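Local coordinates for protein dipeptide Epimerase (Enterococcus faecalis V583, PDB 3JVA) that belongs to the mandelate racemase/muconate lactonizing enzyme family and carries a magnesium ion in its barrel domain, at residues I211-Q216 against I314-L319. Residues are numbered along the deposited sequence; the frame is centred on the assembly and turned at random.
Sequences IELVEQ and ITRADL. With MG (magnesium ion), chain O.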
loop_
_atom_site.group_PDB
_atom_site.type_symbol
_atom_site.label_atom_id
_atom_site.label_comp_id
_atom_site.label_asym_id
_atom_site.label_seq_id
_atom_site.Cartn_x
_atom_site.Cartn_y
_atom_site.Cartn_z
ATOM N N ILE B 211 -2.400 35.221 -3.852
ATOM C CA ILE B 211 -3.685 34.683 -3.434
ATOM C C ILE B 211 -3.535 33.982 -2.096
ATOM O O ILE B 211 -2.613 33.194 -1.912
ATOM C CB ILE B 211 -4.213 33.687 -4.477
ATOM C CG1 ILE B 211 -4.356 34.394 -5.824
ATOM C CG2 ILE B 211 -5.545 33.105 -4.029
ATOM C CD1 ILE B 211 -5.183 35.668 -5.766
ATOM N N GLU B 212 -4.425 34.281 -1.154
ATOM C CA GLU B 212 -4.354 33.649 0.158
ATOM C C GLU B 212 -4.721 32.169 0.079
ATOM O O GLU B 212 -4.081 31.324 0.714
ATOM C CB GLU B 212 -5.293 34.330 1.154
ATOM C CG GLU B 212 -5.255 33.651 2.512
ATOM C CD GLU B 212 -6.447 33.984 3.376
ATOM O OE1 GLU B 212 -7.524 34.266 2.816
ATOM O OE2 GLU B 212 -6.310 33.939 4.612
ATOM N N LEU B 213 -5.766 31.863 -0.684
ATOM C CA LEU B 213 -6.205 30.483 -0.843
ATOM C C LEU B 213 -7.221 30.326 -1.960
ATOM O O LEU B 213 -7.854 31.293 -2.393
ATOM C CB LEU B 213 -6.809 29.968 0.469
ATOM C CG LEU B 213 -8.084 30.669 0.958
ATOM C CD1 LEU B 213 -9.308 30.141 0.196
ATOM C CD2 LEU B 213 -8.255 30.421 2.451
ATOM N N VAL B 214 -7.368 29.091 -2.427
ATOM C CA VAL B 214 -8.334 28.773 -3.464
ATOM C C VAL B 214 -9.229 27.667 -2.933
ATOM O O VAL B 214 -8.761 26.600 -2.532
ATOM C CB VAL B 214 -7.666 28.299 -4.758
ATOM C CG1 VAL B 214 -8.731 27.865 -5.756
ATOM C CG2 VAL B 214 -6.824 29.426 -5.340
ATOM N N GLU B 215 -10.521 27.953 -2.945
ATOM C CA GLU B 215 -11.548 27.054 -2.455
ATOM C C GLU B 215 -12.067 26.112 -3.538
ATOM O O GLU B 215 -12.317 26.532 -4.667
ATOM C CB GLU B 215 -12.700 27.906 -1.929
ATOM C CG GLU B 215 -13.596 27.258 -0.927
ATOM C CD GLU B 215 -14.624 28.239 -0.396
ATOM O OE1 GLU B 215 -14.268 29.417 -0.148
ATOM O OE2 GLU B 215 -15.782 27.832 -0.222
ATOM N N GLN B 216 -12.219 24.840 -3.173
ATOM C CA GLN B 216 -12.763 23.795 -4.041
ATOM C C GLN B 216 -12.517 23.959 -5.544
ATOM O O GLN B 216 -13.439 24.242 -6.304
ATOM C CB GLN B 216 -14.271 23.695 -3.786
ATOM C CG GLN B 216 -14.931 22.422 -4.280
ATOM C CD GLN B 216 -14.514 21.211 -3.476
ATOM O OE1 GLN B 216 -14.486 21.249 -2.241
ATOM N NE2 GLN B 216 -14.190 20.126 -4.168
ATOM N N ILE B 314 -10.837 27.299 14.167
ATOM C CA ILE B 314 -11.623 27.908 13.093
ATOM C C ILE B 314 -10.953 29.269 13.008
ATOM O O ILE B 314 -11.318 30.211 13.706
ATOM C CB ILE B 314 -13.123 28.040 13.454
ATOM C CG1 ILE B 314 -13.726 26.643 13.680
ATOM C CG2 ILE B 314 -13.879 28.721 12.310
ATOM C CD1 ILE B 314 -15.221 26.657 14.002
ATOM N N THR B 315 -9.949 29.344 12.142
ATOM C CA THR B 315 -9.123 30.531 11.990
ATOM C C THR B 315 -9.537 31.552 10.947
ATOM O O THR B 315 -8.974 32.646 10.902
ATOM C CB THR B 315 -7.693 30.113 11.687
ATOM O OG1 THR B 315 -7.671 29.404 10.445
ATOM C CG2 THR B 315 -7.169 29.208 12.786
ATOM N N ARG B 316 -10.497 31.189 10.103
ATOM C CA ARG B 316 -10.989 32.082 9.062
ATOM C C ARG B 316 -12.510 32.091 9.077
ATOM O O ARG B 316 -13.137 31.115 9.479
ATOM C CB ARG B 316 -10.506 31.622 7.684
ATOM C CG ARG B 316 -8.997 31.675 7.487
ATOM C CD ARG B 316 -8.655 31.318 6.050
ATOM N NE ARG B 316 -7.239 31.480 5.727
ATOM C CZ ARG B 316 -6.297 30.567 5.947
ATOM N NH1 ARG B 316 -6.603 29.399 6.502
ATOM N NH2 ARG B 316 -5.043 30.817 5.588
ATOM N N ALA B 317 -13.100 33.197 8.634
ATOM C CA ALA B 317 -14.550 33.308 8.593
ATOM C C ALA B 317 -15.029 34.067 7.364
ATOM O O ALA B 317 -14.472 35.104 6.999
ATOM C CB ALA B 317 -15.056 33.987 9.861
ATOM N N ASP B 318 -16.051 33.521 6.719
ATOM C CA ASP B 318 -16.662 34.119 5.540
ATOM C C ASP B 318 -18.138 34.183 5.917
ATOM O O ASP B 318 -18.956 33.424 5.408
ATOM C CB ASP B 318 -16.436 33.219 4.317
ATOM C CG ASP B 318 -17.125 33.737 3.068
ATOM O OD1 ASP B 318 -17.225 34.971 2.912
ATOM O OD2 ASP B 318 -17.559 32.909 2.237
ATOM N N LEU B 319 -18.454 35.093 6.835
ATOM C CA LEU B 319 -19.817 35.251 7.348
ATOM C C LEU B 319 -20.314 36.656 7.039
ATOM O O LEU B 319 -20.439 37.491 7.930
ATOM C CB LEU B 319 -19.810 35.013 8.861
ATOM C CG LEU B 319 -19.216 33.671 9.304
ATOM C CD1 LEU B 319 -19.058 33.656 10.816
ATOM C CD2 LEU B 319 -20.115 32.526 8.836
HETATM MG MG MG O . -17.132 27.754 -1.386
HETATM O O HOH W 1 -16.810 30.236 1.940
HETATM O O HOH W 2 -18.935 27.617 -2.359
HETATM O O HOH W 3 -18.199 29.234 -0.252
HETATM O O HOH W 4 -16.408 26.356 -2.735
#
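R316 reaches E212 through a salt bridge across the interior of the enolase-type barrel, joining strand 314-317 to segment 211-216, whose strand 213-215 is not its neighbour in the sheet. The bond is single and almost straight: R316 NE donates to E212 OE2 at 2.9 Å, with an N-H...O angle of 175°. OE2 lies in the guanidinium plane, at its edge, yet the donor comes from above the carboxylate, and the two flat groups are turned 65° apart. The other carboxylate oxygen, OE1, pairs with R187 of strand 185-189, so E212 sits between two arginines, a setting that would probably favour its charged form. The side chains of E212 and R316 extend toward each other from the two segments; that of R316 runs extended from CG to NE, with CG anti to the carbonyl carbon (chi1 -64°), which carries NE across to the carboxylate. L213 supplies the packing: CD2 lies over one guanidinium face, 3.6 Å from R316 NE, and also touches R316 CD at 3.7 Å. Further along the barrel interior, a water is hydrogen-bonded to D318 OD2 at 2.8 Å and makes a weak contact with E215 OE1, linking the segments loosely beside the metal site. There D189 and D240 join E215 in binding the magnesium ion, which also holds three waters; E215 OE2 is 1.8 Å from the magnesium.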